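Local coordinates for protein KLLA0F20702p (Kluyveromyces lactis, PDB 5Y5A) that probably helps recruit telomerase to telomeres as the yeast Est1 protein, through its complex with Cdc13, at residues F442-T447 with K542-K547; S198-I203 with G242-H247; D296-E301 with S336-H341; I352-N357 with D407-K412. One frame throughout, in Å; residues are numbered along the deposited sequence.

Contact 1: residues F442-T447 with K542-K547; sequences FAHRST and KKFLEK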
# COMPACT_ATOMS: atom_id res chain seq x y z
N PHE A 442 24.64 -1.02 -7.38
CA PHE A 442 24.88 -1.95 -6.28
C PHE A 442 24.58 -3.39 -6.71
O PHE A 442 25.36 -4.31 -6.42
CB PHE A 442 24.01 -1.58 -5.06
CG PHE A 442 24.30 -2.40 -3.83
CD1 PHE A 442 23.71 -3.64 -3.65
CD2 PHE A 442 25.18 -1.93 -2.85
CE1 PHE A 442 23.98 -4.40 -2.52
CE2 PHE A 442 25.45 -2.68 -1.72
CZ PHE A 442 24.84 -3.93 -1.55
N ALA A 443 23.46 -3.57 -7.39
CA ALA A 443 23.01 -4.88 -7.84
C ALA A 443 23.98 -5.50 -8.85
O ALA A 443 24.30 -6.69 -8.76
CB ALA A 443 21.61 -4.78 -8.45
N HIS A 444 24.45 -4.69 -9.79
CA HIS A 444 25.44 -5.08 -10.80
C HIS A 444 26.76 -5.52 -10.19
O HIS A 444 27.51 -6.30 -10.79
CB HIS A 444 25.69 -3.92 -11.75
CG HIS A 444 24.84 -3.95 -12.98
ND1 HIS A 444 24.71 -2.86 -13.81
CD2 HIS A 444 24.11 -4.94 -13.55
CE1 HIS A 444 23.92 -3.17 -14.83
NE2 HIS A 444 23.55 -4.44 -14.69
N ARG A 445 27.06 -5.01 -9.00
CA ARG A 445 28.31 -5.32 -8.33
C ARG A 445 28.15 -6.30 -7.16
O ARG A 445 29.12 -6.63 -6.49
CB ARG A 445 28.96 -4.01 -7.86
CG ARG A 445 29.57 -3.22 -9.02
CD ARG A 445 29.69 -1.73 -8.73
NE ARG A 445 30.12 -1.02 -9.94
CZ ARG A 445 29.31 -0.71 -10.95
NH1 ARG A 445 28.02 -1.04 -10.90
NH2 ARG A 445 29.79 -0.08 -12.01
N SER A 446 26.93 -6.78 -6.95
CA SER A 446 26.64 -7.75 -5.90
C SER A 446 26.84 -9.19 -6.40
O SER A 446 26.07 -9.67 -7.22
CB SER A 446 25.21 -7.57 -5.39
OG SER A 446 24.91 -8.50 -4.36
N THR A 447 27.88 -9.87 -5.91
CA THR A 447 28.19 -11.21 -6.40
C THR A 447 27.10 -12.21 -6.01
O THR A 447 26.69 -13.03 -6.83
CB THR A 447 29.56 -11.73 -5.89
OG1 THR A 447 29.62 -11.63 -4.46
CG2 THR A 447 30.71 -10.92 -6.50
N LYS A 542 18.09 -10.98 -18.64
CA LYS A 542 19.14 -10.86 -19.65
C LYS A 542 19.62 -9.40 -19.80
O LYS A 542 20.82 -9.16 -19.96
CB LYS A 542 18.65 -11.40 -20.99
CG LYS A 542 18.51 -12.91 -21.01
CD LYS A 542 18.57 -13.45 -22.44
CE LYS A 542 18.34 -14.96 -22.46
NZ LYS A 542 18.81 -15.57 -23.74
N LYS A 543 18.70 -8.44 -19.73
CA LYS A 543 19.10 -7.04 -19.86
C LYS A 543 19.95 -6.65 -18.66
O LYS A 543 20.94 -5.95 -18.79
CB LYS A 543 17.89 -6.11 -19.96
CG LYS A 543 17.02 -6.31 -21.19
CD LYS A 543 17.75 -6.01 -22.49
CE LYS A 543 17.92 -4.52 -22.70
NZ LYS A 543 18.56 -4.25 -24.03
N PHE A 544 19.55 -7.12 -17.48
CA PHE A 544 20.29 -6.82 -16.26
C PHE A 544 21.70 -7.39 -16.29
O PHE A 544 22.65 -6.72 -15.89
CB PHE A 544 19.57 -7.38 -15.04
CG PHE A 544 20.39 -7.31 -13.79
CD1 PHE A 544 20.54 -6.11 -13.11
CD2 PHE A 544 21.02 -8.44 -13.29
CE1 PHE A 544 21.31 -6.03 -11.97
CE2 PHE A 544 21.78 -8.37 -12.14
CZ PHE A 544 21.93 -7.16 -11.48
N LEU A 545 21.81 -8.62 -16.75
CA LEU A 545 23.07 -9.35 -16.69
C LEU A 545 24.04 -8.83 -17.73
O LEU A 545 25.25 -9.03 -17.60
CB LEU A 545 22.82 -10.85 -16.90
CG LEU A 545 22.20 -11.53 -15.67
CD1 LEU A 545 21.81 -12.97 -15.98
CD2 LEU A 545 23.17 -11.48 -14.49
N GLU A 546 23.51 -8.16 -18.74
CA GLU A 546 24.32 -7.63 -19.83
C GLU A 546 25.52 -6.85 -19.31
O GLU A 546 26.63 -7.01 -19.80
CB GLU A 546 23.48 -6.75 -20.75
CG GLU A 546 24.13 -6.49 -22.10
CD GLU A 546 23.71 -5.17 -22.73
OE1 GLU A 546 23.04 -4.37 -22.05
OE2 GLU A 546 24.06 -4.94 -23.91
N LYS A 547 25.31 -6.02 -18.28
CA LYS A 547 26.40 -5.19 -17.78
C LYS A 547 26.74 -5.44 -16.31
O LYS A 547 27.15 -4.53 -15.60
CB LYS A 547 26.05 -3.71 -17.99
CG LYS A 547 25.94 -3.33 -19.46
CD LYS A 547 25.45 -1.90 -19.65
CE LYS A 547 25.54 -1.49 -21.12
NZ LYS A 547 25.12 -0.08 -21.35

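Contact 2: residues S198-I203 with G242-H247; sequences SQRYKI and GICYTH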
# COMPACT_ATOMS: atom_id res chain seq x y z
N SER A 198 -15.14 7.07 8.80
CA SER A 198 -16.32 7.16 9.67
C SER A 198 -16.65 5.79 10.25
O SER A 198 -16.91 5.66 11.44
CB SER A 198 -17.52 7.72 8.91
OG SER A 198 -17.22 8.99 8.37
N GLN A 199 -16.63 4.78 9.38
CA GLN A 199 -16.88 3.40 9.78
C GLN A 199 -15.86 2.92 10.81
O GLN A 199 -16.21 2.20 11.74
CB GLN A 199 -16.85 2.48 8.56
CG GLN A 199 -18.06 2.61 7.68
CD GLN A 199 -19.32 2.21 8.40
OE1 GLN A 199 -19.32 1.26 9.19
NE2 GLN A 199 -20.40 2.93 8.14
N ARG A 200 -14.59 3.30 10.62
CA ARG A 200 -13.56 2.92 11.57
C ARG A 200 -13.87 3.53 12.93
O ARG A 200 -13.83 2.85 13.96
CB ARG A 200 -12.17 3.35 11.11
CG ARG A 200 -11.08 2.87 12.05
CD ARG A 200 -9.69 3.31 11.62
NE ARG A 200 -9.61 4.76 11.45
CZ ARG A 200 -9.53 5.63 12.46
NH1 ARG A 200 -9.46 6.93 12.20
NH2 ARG A 200 -9.53 5.20 13.72
N TYR A 201 -14.18 4.82 12.93
CA TYR A 201 -14.52 5.54 14.15
C TYR A 201 -15.72 4.93 14.86
O TYR A 201 -15.74 4.85 16.09
CB TYR A 201 -14.80 7.01 13.84
CG TYR A 201 -13.58 7.90 13.89
CD1 TYR A 201 -12.96 8.18 15.10
CD2 TYR A 201 -13.07 8.48 12.74
CE1 TYR A 201 -11.85 9.01 15.16
CE2 TYR A 201 -11.96 9.31 12.78
CZ TYR A 201 -11.35 9.57 14.00
OH TYR A 201 -10.25 10.39 14.05
N LYS A 202 -16.71 4.51 14.11
CA LYS A 202 -17.87 3.94 14.73
C LYS A 202 -17.53 2.66 15.42
O LYS A 202 -17.89 2.46 16.56
CB LYS A 202 -18.97 3.70 13.70
CG LYS A 202 -20.19 3.01 14.28
CD LYS A 202 -21.25 2.74 13.23
CE LYS A 202 -22.31 1.80 13.75
NZ LYS A 202 -22.82 0.90 12.70
N ILE A 203 -16.83 1.79 14.72
CA ILE A 203 -16.44 0.49 15.27
C ILE A 203 -15.70 0.64 16.59
O ILE A 203 -15.96 -0.09 17.55
CB ILE A 203 -15.58 -0.28 14.27
CG1 ILE A 203 -16.45 -0.81 13.14
CG2 ILE A 203 -14.84 -1.42 14.96
CD1 ILE A 203 -15.67 -1.22 11.93
N GLY A 242 -3.93 1.37 7.31
CA GLY A 242 -2.91 1.07 8.30
C GLY A 242 -3.40 1.38 9.70
O GLY A 242 -3.04 0.70 10.66
N ILE A 243 -4.21 2.43 9.82
CA ILE A 243 -4.75 2.80 11.12
C ILE A 243 -5.67 1.69 11.61
O ILE A 243 -5.63 1.33 12.78
CB ILE A 243 -5.47 4.16 11.08
CG1 ILE A 243 -4.45 5.27 10.82
CG2 ILE A 243 -6.15 4.43 12.41
CD1 ILE A 243 -5.06 6.64 10.66
N CYS A 244 -6.48 1.13 10.71
CA CYS A 244 -7.29 -0.03 11.08
C CYS A 244 -6.40 -1.16 11.61
O CYS A 244 -6.71 -1.76 12.62
CB CYS A 244 -8.11 -0.54 9.89
SG CYS A 244 -9.37 0.60 9.25
N TYR A 245 -5.28 -1.43 10.94
CA TYR A 245 -4.44 -2.56 11.35
C TYR A 245 -3.74 -2.32 12.69
O TYR A 245 -3.39 -3.27 13.39
CB TYR A 245 -3.41 -2.89 10.26
CG TYR A 245 -4.04 -3.49 9.02
CD1 TYR A 245 -4.82 -4.65 9.09
CD2 TYR A 245 -3.87 -2.90 7.78
CE1 TYR A 245 -5.40 -5.19 7.95
CE2 TYR A 245 -4.44 -3.43 6.64
CZ TYR A 245 -5.21 -4.57 6.73
OH TYR A 245 -5.77 -5.09 5.58
N THR A 246 -3.55 -1.06 13.07
CA THR A 246 -3.00 -0.78 14.40
C THR A 246 -3.96 -1.25 15.50
O THR A 246 -3.52 -1.63 16.58
CB THR A 246 -2.70 0.72 14.62
OG1 THR A 246 -3.90 1.50 14.46
CG2 THR A 246 -1.65 1.21 13.65
N HIS A 247 -5.26 -1.22 15.23
CA HIS A 247 -6.24 -1.61 16.25
C HIS A 247 -6.22 -3.12 16.48
O HIS A 247 -6.42 -3.58 17.59
CB HIS A 247 -7.66 -1.17 15.86
CG HIS A 247 -7.81 0.30 15.68
ND1 HIS A 247 -7.56 1.20 16.70
CD2 HIS A 247 -8.19 1.04 14.61
CE1 HIS A 247 -7.77 2.43 16.26
NE2 HIS A 247 -8.16 2.36 15.00

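Contact 3: residues D296-E301 with S336-H341; sequences DLKVQE and SDRLKH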
# COMPACT_ATOMS: atom_id res chain seq x y z
N ASP A 296 5.14 -10.68 23.43
CA ASP A 296 4.21 -11.80 23.32
C ASP A 296 4.77 -12.85 22.37
O ASP A 296 4.65 -14.04 22.62
CB ASP A 296 2.84 -11.33 22.82
CG ASP A 296 2.22 -10.26 23.71
OD1 ASP A 296 2.48 -10.25 24.93
OD2 ASP A 296 1.46 -9.42 23.17
N LEU A 297 5.40 -12.41 21.29
CA LEU A 297 5.96 -13.36 20.34
C LEU A 297 7.14 -14.10 20.95
O LEU A 297 7.28 -15.31 20.76
CB LEU A 297 6.37 -12.66 19.05
CG LEU A 297 5.19 -12.31 18.15
CD1 LEU A 297 5.67 -11.52 16.95
CD2 LEU A 297 4.46 -13.57 17.70
N LYS A 298 7.98 -13.39 21.70
CA LYS A 298 9.15 -14.00 22.32
C LYS A 298 8.78 -15.26 23.11
O LYS A 298 9.45 -16.28 23.00
CB LYS A 298 9.88 -13.02 23.23
CG LYS A 298 11.06 -13.67 23.95
CD LYS A 298 11.84 -12.69 24.80
CE LYS A 298 12.98 -13.42 25.52
NZ LYS A 298 13.55 -12.62 26.64
N VAL A 299 7.70 -15.18 23.88
CA VAL A 299 7.33 -16.29 24.74
C VAL A 299 6.60 -17.38 23.97
O VAL A 299 6.35 -18.47 24.50
CB VAL A 299 6.46 -15.81 25.93
CG1 VAL A 299 7.15 -14.69 26.70
CG2 VAL A 299 5.10 -15.35 25.44
N GLN A 300 6.27 -17.10 22.71
CA GLN A 300 5.49 -18.02 21.89
C GLN A 300 6.29 -18.68 20.79
O GLN A 300 5.73 -19.46 20.01
CB GLN A 300 4.30 -17.29 21.27
CG GLN A 300 3.20 -16.92 22.25
CD GLN A 300 1.96 -16.41 21.54
OE1 GLN A 300 1.00 -17.14 21.34
NE2 GLN A 300 1.98 -15.13 21.16
N GLU A 301 7.59 -18.40 20.71
CA GLU A 301 8.41 -18.91 19.61
C GLU A 301 8.51 -20.44 19.55
O GLU A 301 8.84 -21.00 18.51
CB GLU A 301 9.83 -18.32 19.70
CG GLU A 301 9.95 -16.93 19.08
CD GLU A 301 11.26 -16.25 19.42
OE1 GLU A 301 12.15 -16.91 19.99
OE2 GLU A 301 11.41 -15.06 19.10
N SER A 336 16.76 -4.68 22.02
CA SER A 336 17.91 -4.23 21.25
C SER A 336 18.95 -5.31 21.06
O SER A 336 19.52 -5.44 19.98
CB SER A 336 18.55 -3.01 21.91
OG SER A 336 17.67 -1.89 21.89
N ASP A 337 19.20 -6.11 22.09
CA ASP A 337 20.21 -7.16 21.98
C ASP A 337 19.69 -8.42 21.28
O ASP A 337 20.39 -9.43 21.20
CB ASP A 337 20.76 -7.52 23.36
CG ASP A 337 19.67 -7.98 24.32
OD1 ASP A 337 18.52 -7.51 24.19
OD2 ASP A 337 19.98 -8.81 25.20
N ARG A 338 18.48 -8.37 20.74
CA ARG A 338 17.92 -9.53 20.06
C ARG A 338 17.85 -9.34 18.54
O ARG A 338 17.16 -10.10 17.86
CB ARG A 338 16.51 -9.83 20.60
CG ARG A 338 16.47 -10.27 22.06
CD ARG A 338 15.03 -10.54 22.55
NE ARG A 338 14.44 -11.71 21.91
CZ ARG A 338 13.23 -11.75 21.36
NH1 ARG A 338 12.45 -10.67 21.38
NH2 ARG A 338 12.79 -12.87 20.80
N LEU A 339 18.57 -8.35 18.02
CA LEU A 339 18.49 -8.03 16.59
C LEU A 339 18.94 -9.17 15.68
O LEU A 339 18.28 -9.48 14.69
CB LEU A 339 19.30 -6.77 16.27
CG LEU A 339 18.65 -5.46 16.75
CD1 LEU A 339 19.40 -4.26 16.21
CD2 LEU A 339 17.18 -5.39 16.35
N LYS A 340 20.06 -9.81 16.02
CA LYS A 340 20.54 -10.95 15.25
C LYS A 340 19.54 -12.10 15.31
O LYS A 340 19.33 -12.80 14.33
CB LYS A 340 21.92 -11.40 15.74
CG LYS A 340 22.55 -12.51 14.88
CD LYS A 340 23.80 -13.10 15.54
CE LYS A 340 24.25 -14.38 14.85
NZ LYS A 340 25.33 -15.07 15.61
N HIS A 341 18.90 -12.27 16.47
CA HIS A 341 17.87 -13.30 16.64
C HIS A 341 16.66 -13.07 15.73
O HIS A 341 16.16 -14.02 15.12
CB HIS A 341 17.40 -13.34 18.09
CG HIS A 341 16.25 -14.26 18.34
ND1 HIS A 341 16.37 -15.63 18.33
CD2 HIS A 341 14.94 -14.00 18.60
CE1 HIS A 341 15.20 -16.18 18.57
NE2 HIS A 341 14.31 -15.21 18.74

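Contact 4: residues I352-N357 with D407-K412; sequences IRYIKN and DKVIMK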
# COMPACT_ATOMS: atom_id res chain seq x y z
N ILE A 352 11.77 -22.36 5.80
CA ILE A 352 11.09 -23.58 6.21
C ILE A 352 9.56 -23.50 6.03
O ILE A 352 8.90 -24.52 5.81
CB ILE A 352 11.42 -23.89 7.70
CG1 ILE A 352 12.93 -24.07 7.88
CG2 ILE A 352 10.67 -25.12 8.20
CD1 ILE A 352 13.35 -24.43 9.29
N ARG A 353 9.01 -22.29 6.10
CA ARG A 353 7.56 -22.14 6.20
C ARG A 353 6.96 -21.23 5.12
O ARG A 353 5.91 -20.62 5.34
CB ARG A 353 7.17 -21.58 7.58
CG ARG A 353 7.75 -22.33 8.78
CD ARG A 353 7.12 -23.69 8.98
NE ARG A 353 7.74 -24.41 10.10
CZ ARG A 353 7.30 -25.56 10.58
NH1 ARG A 353 6.24 -26.15 10.06
NH2 ARG A 353 7.94 -26.14 11.59
N TYR A 354 7.60 -21.14 3.96
CA TYR A 354 7.14 -20.19 2.95
C TYR A 354 5.82 -20.60 2.30
O TYR A 354 5.05 -19.75 1.87
CB TYR A 354 8.21 -19.98 1.88
CG TYR A 354 8.50 -21.18 1.00
CD1 TYR A 354 7.69 -21.48 -0.09
CD2 TYR A 354 9.61 -21.99 1.23
CE1 TYR A 354 7.95 -22.57 -0.90
CE2 TYR A 354 9.88 -23.08 0.42
CZ TYR A 354 9.05 -23.36 -0.64
OH TYR A 354 9.31 -24.44 -1.45
N ILE A 355 5.56 -21.91 2.23
CA ILE A 355 4.44 -22.42 1.44
C ILE A 355 3.08 -21.84 1.85
O ILE A 355 2.35 -21.30 1.02
CB ILE A 355 4.38 -23.95 1.53
CG1 ILE A 355 5.64 -24.55 0.89
CG2 ILE A 355 3.11 -24.48 0.86
CD1 ILE A 355 5.68 -26.07 0.96
N LYS A 356 2.74 -21.91 3.14
CA LYS A 356 1.46 -21.41 3.61
C LYS A 356 1.48 -19.91 3.94
O LYS A 356 0.45 -19.32 4.26
CB LYS A 356 1.02 -22.20 4.84
CG LYS A 356 0.71 -23.68 4.56
CD LYS A 356 0.31 -24.39 5.85
CE LYS A 356 0.33 -25.91 5.69
NZ LYS A 356 -0.24 -26.60 6.88
N ASN A 357 2.65 -19.29 3.86
CA ASN A 357 2.79 -17.92 4.31
C ASN A 357 3.35 -16.99 3.25
O ASN A 357 3.76 -15.88 3.55
CB ASN A 357 3.66 -17.87 5.57
CG ASN A 357 3.06 -18.68 6.73
OD1 ASN A 357 2.05 -18.28 7.30
ND2 ASN A 357 3.68 -19.81 7.06
N ASP A 407 17.29 -17.84 -3.49
CA ASP A 407 17.94 -19.13 -3.27
C ASP A 407 17.03 -20.13 -2.58
O ASP A 407 16.98 -21.28 -2.98
CB ASP A 407 19.23 -18.96 -2.45
CG ASP A 407 20.29 -18.13 -3.18
OD1 ASP A 407 20.09 -17.80 -4.37
OD2 ASP A 407 21.33 -17.82 -2.56
N LYS A 408 16.29 -19.72 -1.54
CA LYS A 408 15.58 -20.72 -0.75
C LYS A 408 14.10 -20.83 -1.11
O LYS A 408 13.44 -21.78 -0.68
CB LYS A 408 15.71 -20.42 0.76
CG LYS A 408 17.14 -20.16 1.24
CD LYS A 408 18.04 -21.36 1.05
CE LYS A 408 19.44 -21.05 1.52
NZ LYS A 408 20.40 -22.13 1.15
N VAL A 409 13.57 -19.89 -1.88
CA VAL A 409 12.13 -19.93 -2.15
C VAL A 409 11.80 -20.01 -3.64
O VAL A 409 11.28 -21.01 -4.10
CB VAL A 409 11.39 -18.72 -1.52
CG1 VAL A 409 9.90 -18.86 -1.72
CG2 VAL A 409 11.71 -18.60 -0.04
N ILE A 410 12.12 -18.95 -4.38
CA ILE A 410 11.76 -18.89 -5.79
C ILE A 410 12.42 -20.02 -6.58
O ILE A 410 11.79 -20.62 -7.46
CB ILE A 410 12.13 -17.52 -6.42
CG1 ILE A 410 11.52 -16.37 -5.60
CG2 ILE A 410 11.66 -17.45 -7.86
CD1 ILE A 410 11.91 -14.97 -6.09
N MET A 411 13.67 -20.35 -6.25
CA MET A 411 14.37 -21.45 -6.92
C MET A 411 13.67 -22.79 -6.70
O MET A 411 13.77 -23.69 -7.54
CB MET A 411 15.83 -21.55 -6.46
CG MET A 411 16.77 -20.54 -7.10
SD MET A 411 17.01 -20.82 -8.86
CE MET A 411 18.13 -22.22 -8.82
N LYS A 412 12.96 -22.91 -5.58
CA LYS A 412 12.24 -24.15 -5.29
C LYS A 412 10.81 -24.12 -5.84
O LYS A 412 10.09 -25.10 -5.74
CB LYS A 412 12.20 -24.44 -3.78
CG LYS A 412 13.56 -24.45 -3.09
CD LYS A 412 13.48 -25.14 -1.72
CE LYS A 412 14.76 -24.91 -0.91
NZ LYS A 412 14.75 -25.63 0.39

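Contact 1: residues F442-T447 with K542-K547
Phe-544 carries its CG anti to the backbone N (chi1 170°), which lays its ring alongside the helix end at Ala-443 and His-444, while a chi1 of -94° swings the imidazole of His-444 in toward helix 526-546. The two rings form an offset stack with centroids 4.8 Å apart and planes inclined by 29°; the overlap is partial, His-444 CD2 sitting over the phenyl face 3.4 Å from Phe-544 CE1. The imidazole is also gripped at its edge, where His-444 NE2 donates to Phe-544 O at 2.7 Å, nearly in the ring plane and in the carbonyl plane. On the imidazole face turned away from the phenyl ring lies Lys-547 O, 3.4 Å above its centre, too poorly angled toward ND1 to count as a bond. Ala-443 CB adds an apolar contact, 3.7 Å from Phe-544 CE1. A leucine in place of His-444 would probably leave Phe-544 O without this donor and the phenyl ring without its stacking partner. Helix 421-433 reaches Phe-544 through Met-430 and Ile-433. The bound peptide, a separate chain, packs its backbone against His-444, and one of its acidic side chains pairs with Lys-547 NZ in a salt bridge; this helix-end junction is therefore part of a peptide-binding site, consistent with the Cdc13-recognition surface of Est1.

Contact 2: residues S198-I203 with G242-H247
Arg-200 and the trio Ile-243, Cys-244 and His-247 join two nearly parallel helices, helix 179-206 and helix 235-247, in the all-helical, TPR-like array of this N-terminal part of Est1. The local axes diverge by only 15° and approach to 11.1 Å, a spacing too wide for close backbone contact, so one long side chain bridges the interval. Arg-200 leaves its helix with CG anti to the backbone N and then bends at chi3 (56°), turning the guanidinium across the side chain of Ile-243 at about a right angle. Ile-243 CG2 lies over one guanidinium face, offset toward the rim and 3.6 Å from Arg-200 CZ. Nearer the root of the same chain, Arg-200 CD rests against Cys-244 SG at 3.6 Å. Helix 218-230 comes between the two helices in sequence, and its Pro-220 and Leu-221 touch Ile-203 and Tyr-245 respectively, so each partner helix also packs on it, in keeping with the side-by-side helices of the TPR clan. The polar end is held loosely: Arg-200 NH2 gives a weak, clearly bent hydrogen bond of 3.4 Å to His-247 NE2 and meets the imidazole at its edge, close to the ring plane, with the two flat groups inclined by only 17°. Phe-217 meets the His-247 ring from outside these helices. Arg-200 NE is buried here, 3.6 Å from Ile-243 CG2, and finds no polar partner in the model.

Contact 3: residues D296-E301 with S336-H341
The guanidinium of Arg-338 has one face under the aliphatic chain of Lys-298, whose CD stands 3.8 Å above its centre, and takes the carboxylate of Glu-301 at its edge; that carboxylate also meets the edge of the His-341 ring. A salt bridge thus joins a His-carboxylate hydrogen bond, tying the turn after helix 285-298 to the start of helix 339-379. The bend of Arg-338 at chi3 (68°) turns its guanidinium under the lysine chain. Glu-301 OE2 is the shared atom, 3.1 Å from Arg-338 NH2 and 2.9 Å from His-341 NE2. The histidine bond is fairly straight (163°) and lies in the ring plane, but reaches OE2 on its syn side, 29° out of the carboxylate plane; a second, weak bond runs from the same NE2 to Glu-301 OE1. Glu-301 closes a type I turn begun at Lys-298, which puts the lysine methylenes and the carboxylate against one guanidinium. The two basic neighbours should favour the charged acid, though at this surface site, where all three are partly exposed, the effect is probably modest. Tyr-316 OH also hydrogen-bonds to Glu-301 OE2, and Arg-338 NH1 to His-335 ND1.

Contact 4: residues I352-N357 with D407-K412
Val-409 CG1 sits over one face of the Tyr-354 ring, 4.1 Å from the centroid and 24° off the ring normal, a CH-pi contact displaced toward the CG and CD1 side; it lies 3.8 Å from Tyr-354 CD1. The other methyl, Val-409 CG2, comes no closer than 4.2 Å, to Tyr-354 CD2. Farther along the ring, Tyr-354 CE2 approaches Lys-408 O at 3.9 Å, and the phenol oxygen Tyr-354 OH touches Lys-412 CB at 3.7 Å. Tyr-354 adopts a chi1 of 67°, the crowded position between its own backbone N and carbonyl carbon, which directs the ring across to the other helix. The two helices, 339-379 and 385-410, follow one another through a short connection as a helical hairpin, and both are irregular here: the first is kinked, with Ile-355 N and Lys-356 N lacking bonds to the preceding turn, and the second widens into a pi-type turn at 407-410. Beyond this shell, Tyr-354 OH is hydrogen-bonded to Glu-413 OE1, which fixes the far end of the ring. An alanine at Tyr-354 is likely to open a gap beside Val-409 and leave Glu-413 without its phenolic partner. Tyr-422 of helix 421-433 packs on both Tyr-354 and Val-409.

Burial separates the four contacts: contact 1 is buried although it lies about 29 Å from the chain centre, contacts 2 and 4 are partly buried, and contact 3 is at the surface. Their chemistry differs accordingly. Charge pairing across the segments appears in contact 3 alone, contact 4 is mainly apolar, with a CH-pi contact, contact 1 combines ring stacking with a hydrogen bond, and contact 2 relies on an arginine with a weak bond. Contacts 3 and 4 share helix 339-379, with nearest atoms about 9 Å apart. Helix 421-433 packs on both contact 1 and contact 4, whose centres are 24 Å apart. Contact 2 lies across the chain's centre from contact 1, about 44 Å between centres.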